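CRISPR-associated endonuclease Cas3-HD (Methanocaldococcus jannaschii, PDB 3S4L) cuts single-stranded DNA in a magnesium-dependent manner, and single-stranded RNA without needing cations, as a nuclease of CRISPR antiviral defence. Local coordinates at residues Lys26-Ile31 with Phe58-Ile63; Glu92-Tyr97 with Asp147-Phe152; Thr38-Leu43 with Leu50-Val55. All blocks are in the same frame, centred on the assembly; numbering follows the deposited sequence.

Contacts 1 and 3 share helix 52-65 and touch each other, I39 reaching both W28 and M59, whereas contact 2 lies on the other side of the chain's centre, about 24 Å from contact 1 between centres. Contacts 1 and 2 are largely buried, the side chains of I63 and L93 lying about 9 and 10 Å from a bound calcium ion; contact 3 is only partly buried and remote from the metal site. Chemistry follows place. Contact 1 turns on a tryptophan face, with opposite charges short of a salt bridge at its margin; contact 2 packs leucine, valine and a lysine stem, with one phenylalanine ring at V94; contact 3 mixes aliphatic packing with a water bridge and a capped helix start.

Contact 1 of 3, residues Lys26-Ile31 with Phe58-Ile63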
# COMPACT_ATOMS: atom_id res chain seq x y z
N LYS A 26 -2.96 -7.34 14.80
CA LYS A 26 -3.62 -7.85 16.01
C LYS A 26 -4.98 -7.19 16.17
O LYS A 26 -5.97 -7.85 16.50
CB LYS A 26 -2.75 -7.62 17.25
CG LYS A 26 -1.57 -8.57 17.36
CD LYS A 26 -0.73 -8.28 18.61
N TYR A 27 -5.04 -5.88 15.92
CA TYR A 27 -6.30 -5.15 15.98
C TYR A 27 -7.28 -5.51 14.86
O TYR A 27 -8.48 -5.31 15.00
CB TYR A 27 -6.06 -3.63 16.00
CG TYR A 27 -7.33 -2.81 16.15
CD1 TYR A 27 -8.02 -2.75 17.37
CD2 TYR A 27 -7.85 -2.11 15.07
CE1 TYR A 27 -9.19 -2.00 17.50
CE2 TYR A 27 -9.01 -1.36 15.19
CZ TYR A 27 -9.68 -1.31 16.41
OH TYR A 27 -10.84 -0.57 16.53
N TRP A 28 -6.76 -6.03 13.74
CA TRP A 28 -7.61 -6.45 12.64
C TRP A 28 -8.39 -7.69 13.05
O TRP A 28 -9.60 -7.78 12.83
CB TRP A 28 -6.78 -6.71 11.37
CG TRP A 28 -7.50 -7.43 10.23
CD1 TRP A 28 -7.20 -8.67 9.73
CD2 TRP A 28 -8.61 -6.94 9.46
NE1 TRP A 28 -8.06 -8.98 8.69
CE2 TRP A 28 -8.93 -7.93 8.51
CE3 TRP A 28 -9.37 -5.76 9.48
CZ2 TRP A 28 -9.98 -7.79 7.59
CZ3 TRP A 28 -10.40 -5.61 8.57
CH2 TRP A 28 -10.71 -6.62 7.64
N GLU A 29 -7.69 -8.64 13.66
CA GLU A 29 -8.30 -9.83 14.21
C GLU A 29 -9.51 -9.52 15.10
O GLU A 29 -10.46 -10.30 15.15
CB GLU A 29 -7.27 -10.65 15.00
CG GLU A 29 -6.34 -11.50 14.14
CD GLU A 29 -7.07 -12.63 13.42
OE1 GLU A 29 -8.09 -13.12 13.94
OE2 GLU A 29 -6.60 -13.03 12.33
N ARG A 30 -9.47 -8.39 15.79
CA ARG A 30 -10.53 -8.08 16.75
C ARG A 30 -11.77 -7.51 16.07
O ARG A 30 -12.88 -7.63 16.58
CB ARG A 30 -10.02 -7.14 17.87
CG ARG A 30 -8.81 -7.70 18.63
CD ARG A 30 -8.43 -6.85 19.85
NE ARG A 30 -7.00 -6.95 20.16
CZ ARG A 30 -6.09 -6.02 19.87
NH1 ARG A 30 -6.45 -4.89 19.26
NH2 ARG A 30 -4.81 -6.21 20.18
N ILE A 31 -11.60 -6.91 14.89
CA ILE A 31 -12.74 -6.29 14.23
C ILE A 31 -13.18 -6.92 12.88
O ILE A 31 -14.28 -6.63 12.40
CB ILE A 31 -12.48 -4.80 14.01
CG1 ILE A 31 -11.32 -4.59 13.05
CG2 ILE A 31 -12.21 -4.10 15.35
CD1 ILE A 31 -11.14 -3.16 12.63
N PHE A 58 -6.16 -11.06 2.03
CA PHE A 58 -6.01 -9.89 1.17
C PHE A 58 -5.91 -8.63 2.04
O PHE A 58 -5.01 -7.82 1.85
CB PHE A 58 -7.16 -9.83 0.15
CG PHE A 58 -7.29 -8.52 -0.58
CD1 PHE A 58 -6.45 -8.21 -1.64
CD2 PHE A 58 -8.27 -7.60 -0.21
CE1 PHE A 58 -6.58 -7.00 -2.34
CE2 PHE A 58 -8.40 -6.37 -0.89
CZ PHE A 58 -7.55 -6.08 -1.97
N MET A 59 -6.82 -8.50 3.00
CA MET A 59 -6.81 -7.33 3.89
C MET A 59 -5.54 -7.24 4.73
O MET A 59 -5.00 -6.15 4.91
CB MET A 59 -8.05 -7.32 4.79
CG MET A 59 -9.33 -6.99 4.04
SD MET A 59 -9.20 -5.41 3.14
CE MET A 59 -8.85 -4.33 4.53
N LYS A 60 -5.07 -8.38 5.24
CA LYS A 60 -3.84 -8.42 6.01
C LYS A 60 -2.64 -7.91 5.21
O LYS A 60 -1.70 -7.36 5.77
CB LYS A 60 -3.53 -9.84 6.48
CG LYS A 60 -4.39 -10.39 7.62
CD LYS A 60 -3.90 -11.79 7.98
CE LYS A 60 -5.01 -12.67 8.52
NZ LYS A 60 -4.55 -14.08 8.60
N ILE A 61 -2.67 -8.14 3.91
CA ILE A 61 -1.54 -7.69 3.10
C ILE A 61 -1.57 -6.17 2.94
O ILE A 61 -0.53 -5.51 3.06
CB ILE A 61 -1.48 -8.41 1.75
CG1 ILE A 61 -1.15 -9.87 1.98
CG2 ILE A 61 -0.42 -7.78 0.88
CD1 ILE A 61 -1.32 -10.73 0.76
N LEU A 62 -2.75 -5.61 2.71
CA LEU A 62 -2.91 -4.16 2.65
C LEU A 62 -2.48 -3.55 3.97
O LEU A 62 -1.83 -2.50 4.02
CB LEU A 62 -4.37 -3.80 2.40
CG LEU A 62 -4.94 -4.36 1.11
CD1 LEU A 62 -6.25 -3.64 0.81
CD2 LEU A 62 -3.92 -4.17 -0.01
N ILE A 63 -2.86 -4.22 5.05
CA ILE A 63 -2.52 -3.75 6.37
C ILE A 63 -1.01 -3.76 6.49
O ILE A 63 -0.40 -2.77 6.91
CB ILE A 63 -3.20 -4.62 7.45
CG1 ILE A 63 -4.70 -4.34 7.48
CG2 ILE A 63 -2.58 -4.37 8.83
CD1 ILE A 63 -5.52 -5.41 8.16
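W28 carries this contact, its indole packed against M59, K60 and I63 of the facing helix. The two helix segments run closer to antiparallel than parallel, at 144°, with their axes 11.0 Å apart at closest approach and the indole of W28 lying between them.

The apolar part has two centres. CD1 of I63 sits over one face of the indole, 3.8 Å from the centroid of the five-membered ring of W28, in a CH-pi contact displaced toward the rim. At the benzo end, CZ2 of W28 meets CB of M59 at 3.4 Å, and CG of M59 lies close to CZ2 and CH2 as well. A chi1 of 168° sets CG of W28 anti to its backbone N. K60 adds its aliphatic stem, CG lying 3.9 Å from CD1 of W28.

The polar part is marginal. OE2 of E29 lies 4.4 Å from NZ of K60, opposite charges that may attract weakly but lie beyond salt-bridge distance; E29 pairs with K32 instead. The indole nitrogen of W28 is satisfied by D56, one turn before M59 on the same helix, a bond that would help to hold the ring's orientation.

P214 of helix 204-215 also packs on W28 and M59. This is helix-to-helix core packing of the mainly helical HD domain, and helix 52-65 leads from I63 toward the metal ligand D67.

Contact 2 of 3, residues Glu92-Tyr97 with Asp147-Phe152; sequences ELVSAY and DKLKKF
L93 and L149 mark where the two backbones come nearest, their CA atoms 7.8 Å apart. The first segment is regular helix near the start of helix 91-107, just after the metal ligand H91 of the HD nuclease fold; the second follows helix 142-149 into a type I beta turn from L149 to F152, closed by the bond from F152 N to L149 O at 2.9 Å. The turn brings the chain round, and both L149 and F152 touch helix 91-107.

The side chains meet as hydrocarbon. L93 works through one methyl: CD2 approaches CB of K148 at 3.7 Å and CG of L149 at 4.0 Å, the leucine and lysine side chains crossing at about a right angle. K148 contributes its aliphatic stem, CB and CD, while its NZ stays 5.5 Å from OE2 of E92, whose salt bridge is with R90.

Helix 181-197 packs on the same side chains, V188 on L93 and I184 on F152. V94 places CG2 beside its own backbone N, anti to the carbonyl carbon, and that methyl touches two residues: CD2 of L149 at 3.9 Å, and the ring of F152, where CG2 of V94 is 3.8 Å from both CD1 and CE1.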
# COMPACT_ATOMS: atom_id res chain seq x y z
N GLU A 92 3.24 6.47 -0.01
CA GLU A 92 2.17 5.57 -0.47
C GLU A 92 2.32 5.13 -1.92
O GLU A 92 1.82 4.06 -2.30
CB GLU A 92 0.77 6.15 -0.21
CG GLU A 92 0.48 7.46 -0.90
CD GLU A 92 0.73 8.67 0.01
OE1 GLU A 92 1.81 8.73 0.64
OE2 GLU A 92 -0.15 9.54 0.10
N LEU A 93 2.98 5.94 -2.74
CA LEU A 93 3.19 5.59 -4.15
C LEU A 93 4.16 4.41 -4.24
O LEU A 93 3.99 3.50 -5.05
CB LEU A 93 3.72 6.77 -4.96
CG LEU A 93 2.73 7.80 -5.54
CD1 LEU A 93 1.79 8.36 -4.51
CD2 LEU A 93 3.51 8.92 -6.23
N VAL A 94 5.18 4.45 -3.39
CA VAL A 94 6.13 3.35 -3.28
C VAL A 94 5.49 2.12 -2.65
O VAL A 94 5.79 1.01 -3.05
CB VAL A 94 7.36 3.75 -2.46
CG1 VAL A 94 8.22 2.52 -2.16
CG2 VAL A 94 8.13 4.83 -3.19
N SER A 95 4.61 2.33 -1.66
CA SER A 95 3.81 1.22 -1.11
C SER A 95 2.95 0.54 -2.20
O SER A 95 2.92 -0.69 -2.30
CB SER A 95 2.89 1.70 0.03
OG SER A 95 3.60 2.24 1.14
N ALA A 96 2.25 1.36 -2.99
CA ALA A 96 1.37 0.85 -4.05
C ALA A 96 2.12 -0.07 -5.00
O ALA A 96 1.58 -1.10 -5.44
CB ALA A 96 0.72 2.00 -4.82
N TYR A 97 3.35 0.30 -5.32
CA TYR A 97 4.19 -0.49 -6.22
C TYR A 97 4.46 -1.87 -5.65
O TYR A 97 4.20 -2.86 -6.32
CB TYR A 97 5.51 0.23 -6.52
CG TYR A 97 6.53 -0.60 -7.30
CD1 TYR A 97 6.55 -0.58 -8.69
CD2 TYR A 97 7.50 -1.36 -6.64
CE1 TYR A 97 7.51 -1.31 -9.42
CE2 TYR A 97 8.45 -2.10 -7.36
CZ TYR A 97 8.44 -2.07 -8.75
OH TYR A 97 9.38 -2.80 -9.45
N ASP A 147 6.66 14.62 -9.34
CA ASP A 147 6.85 15.46 -8.16
C ASP A 147 6.99 14.60 -6.88
O ASP A 147 7.85 14.84 -6.03
CB ASP A 147 5.65 16.41 -8.00
CG ASP A 147 5.65 17.54 -9.03
OD1 ASP A 147 6.70 17.77 -9.67
OD2 ASP A 147 4.61 18.23 -9.18
N LYS A 148 6.14 13.59 -6.75
CA LYS A 148 6.02 12.89 -5.48
C LYS A 148 7.08 11.81 -5.33
O LYS A 148 7.26 11.24 -4.25
CB LYS A 148 4.61 12.32 -5.29
CG LYS A 148 3.51 13.38 -5.16
CD LYS A 148 2.13 12.69 -5.26
CE LYS A 148 0.98 13.58 -4.79
NZ LYS A 148 -0.21 12.74 -4.42
N LEU A 149 7.79 11.54 -6.41
CA LEU A 149 8.85 10.53 -6.39
C LEU A 149 10.22 11.16 -6.63
O LEU A 149 11.24 10.47 -6.59
CB LEU A 149 8.54 9.43 -7.41
CG LEU A 149 7.40 8.57 -6.89
CD1 LEU A 149 6.97 7.50 -7.87
CD2 LEU A 149 7.87 7.96 -5.56
N LYS A 150 10.23 12.46 -6.87
CA LYS A 150 11.48 13.16 -7.19
C LYS A 150 12.61 12.75 -6.24
O LYS A 150 13.69 12.36 -6.68
CB LYS A 150 11.29 14.68 -7.14
CG LYS A 150 12.47 15.47 -7.72
CD LYS A 150 12.16 16.96 -7.79
CE LYS A 150 13.21 17.70 -8.62
NZ LYS A 150 14.55 17.64 -7.99
N LYS A 151 12.35 12.84 -4.93
CA LYS A 151 13.38 12.56 -3.93
C LYS A 151 13.49 11.09 -3.50
O LYS A 151 14.17 10.77 -2.53
CB LYS A 151 13.22 13.46 -2.70
CG LYS A 151 13.64 14.89 -2.93
CD LYS A 151 14.93 14.93 -3.74
CE LYS A 151 15.62 16.28 -3.69
NZ LYS A 151 17.03 16.17 -4.18
N PHE A 152 12.83 10.18 -4.22
CA PHE A 152 12.98 8.76 -3.89
C PHE A 152 14.41 8.31 -4.21
O PHE A 152 14.90 8.50 -5.32
CB PHE A 152 11.97 7.89 -4.64
CG PHE A 152 12.12 6.40 -4.35
CD1 PHE A 152 11.77 5.88 -3.11
CD2 PHE A 152 12.60 5.53 -5.33
CE1 PHE A 152 11.90 4.51 -2.84
CE2 PHE A 152 12.72 4.17 -5.08
CZ PHE A 152 12.38 3.65 -3.83

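Contact 3 of 3, residues Thr38-Leu43 with Leu50-Val55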
# COMPACT_ATOMS: atom_id res chain seq x y z
N THR A 38 -18.77 -7.26 3.95
CA THR A 38 -18.90 -6.04 3.14
C THR A 38 -17.80 -5.98 2.10
O THR A 38 -18.05 -5.72 0.93
CB THR A 38 -18.85 -4.78 4.02
OG1 THR A 38 -19.90 -4.86 4.99
CG2 THR A 38 -19.06 -3.53 3.18
N ILE A 39 -16.57 -6.23 2.53
CA ILE A 39 -15.45 -6.25 1.60
C ILE A 39 -15.60 -7.36 0.56
O ILE A 39 -15.34 -7.14 -0.62
CB ILE A 39 -14.13 -6.40 2.35
CG1 ILE A 39 -13.97 -5.26 3.37
CG2 ILE A 39 -12.97 -6.42 1.38
CD1 ILE A 39 -12.83 -5.47 4.34
N LYS A 40 -16.02 -8.56 0.98
CA LYS A 40 -16.21 -9.65 0.02
C LYS A 40 -17.21 -9.28 -1.07
O LYS A 40 -16.98 -9.55 -2.26
CB LYS A 40 -16.65 -10.94 0.69
CG LYS A 40 -17.11 -12.04 -0.27
CD LYS A 40 -17.48 -13.31 0.51
CE LYS A 40 -17.75 -14.49 -0.43
NZ LYS A 40 -19.03 -14.33 -1.16
N ARG A 41 -18.31 -8.64 -0.68
CA ARG A 41 -19.37 -8.33 -1.64
C ARG A 41 -19.05 -7.10 -2.51
O ARG A 41 -19.58 -6.97 -3.62
CB ARG A 41 -20.74 -8.23 -0.95
CG ARG A 41 -21.43 -9.60 -0.83
CD ARG A 41 -22.53 -9.61 0.20
NE ARG A 41 -23.84 -9.89 -0.39
CZ ARG A 41 -24.25 -11.09 -0.80
NH1 ARG A 41 -23.44 -12.14 -0.70
NH2 ARG A 41 -25.46 -11.24 -1.33
N ALA A 42 -18.18 -6.23 -2.02
CA ALA A 42 -17.69 -5.10 -2.79
C ALA A 42 -16.78 -5.60 -3.90
O ALA A 42 -16.93 -5.20 -5.05
CB ALA A 42 -16.93 -4.12 -1.89
N LEU A 43 -15.82 -6.46 -3.55
CA LEU A 43 -14.98 -7.14 -4.53
C LEU A 43 -15.82 -7.88 -5.56
O LEU A 43 -15.44 -7.99 -6.73
CB LEU A 43 -14.03 -8.13 -3.86
CG LEU A 43 -12.87 -7.51 -3.10
CD1 LEU A 43 -12.02 -8.58 -2.45
CD2 LEU A 43 -12.04 -6.62 -4.03
N LEU A 50 -13.75 -13.97 -4.12
CA LEU A 50 -12.87 -14.45 -3.06
C LEU A 50 -13.74 -14.92 -1.91
O LEU A 50 -14.70 -14.23 -1.54
CB LEU A 50 -11.99 -13.31 -2.53
CG LEU A 50 -10.79 -12.77 -3.32
CD1 LEU A 50 -9.96 -11.89 -2.41
CD2 LEU A 50 -9.96 -13.92 -3.86
N ASP A 51 -13.42 -16.07 -1.32
CA ASP A 51 -14.16 -16.52 -0.13
C ASP A 51 -13.69 -15.71 1.10
O ASP A 51 -12.77 -14.90 0.99
CB ASP A 51 -14.03 -18.04 0.10
CG ASP A 51 -12.58 -18.48 0.35
OD1 ASP A 51 -11.74 -17.62 0.66
OD2 ASP A 51 -12.29 -19.70 0.25
N ILE A 52 -14.32 -15.92 2.25
CA ILE A 52 -14.07 -15.04 3.39
C ILE A 52 -12.61 -15.10 3.85
O ILE A 52 -12.03 -14.09 4.24
CB ILE A 52 -15.01 -15.31 4.60
CG1 ILE A 52 -16.45 -14.92 4.27
CG2 ILE A 52 -14.54 -14.53 5.83
CD1 ILE A 52 -16.64 -13.41 4.05
N GLU A 53 -12.03 -16.29 3.83
CA GLU A 53 -10.66 -16.45 4.30
C GLU A 53 -9.67 -15.79 3.33
O GLU A 53 -8.64 -15.26 3.75
CB GLU A 53 -10.32 -17.93 4.52
CG GLU A 53 -10.45 -18.37 5.98
CD GLU A 53 -11.26 -19.65 6.15
OE1 GLU A 53 -10.78 -20.57 6.85
OE2 GLU A 53 -12.38 -19.73 5.59
N LYS A 54 -9.99 -15.82 2.04
CA LYS A 54 -9.14 -15.16 1.05
C LYS A 54 -9.16 -13.65 1.29
O LYS A 54 -8.11 -12.99 1.27
CB LYS A 54 -9.63 -15.47 -0.36
CG LYS A 54 -8.71 -16.38 -1.14
CD LYS A 54 -8.24 -17.52 -0.28
N VAL A 55 -10.36 -13.11 1.52
CA VAL A 55 -10.57 -11.68 1.73
C VAL A 55 -9.80 -11.21 2.93
O VAL A 55 -9.28 -10.09 2.96
CB VAL A 55 -12.06 -11.37 1.95
CG1 VAL A 55 -12.24 -9.94 2.41
CG2 VAL A 55 -12.86 -11.67 0.68
O HOH W 1 -15.49 -11.69 -3.69
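K40 swings CG anti to its backbone N (chi1 169°) and runs extended as far as CE, laying its aliphatic chain across the start of the opposing helix; only at chi4 (-72°) does it bend, and NZ has a long, weak ion pair with E44. V55 answers with CG2 anti to its carbonyl carbon, so that this methyl faces CB of K40 at 3.9 Å while CG1 meets CG2 of I39 at 3.7 Å.

Along its length the lysine touches several groups. CD1 of I52 packs on CD of K40 at 3.6 Å, the two side chains crossing at about a right angle, and CE of K40 comes within 3.3 Å of the carbonyl O of L50. Deeper in, CD1 of L43 meets CD1 of L50 at 3.9 Å.

A water bridges the backbones, 3.0 Å from O of K40 and accepting from N of L50 at 2.9 Å. The helix beginning at I52 is N-capped by D51: its OD1 takes the amide N-H of K54 (N-H...O angle 152°), tying down an amide of the first turn.

Two consecutive helices, 36-43 and 52-65, are thus joined by a short connection and packed on each other. L112 of helix 110-121 packs against both L43 and L50, L36 at the start of helix 36-43 reaches I52 and V55, and helix 204-215 covers I39 through L211 and P214.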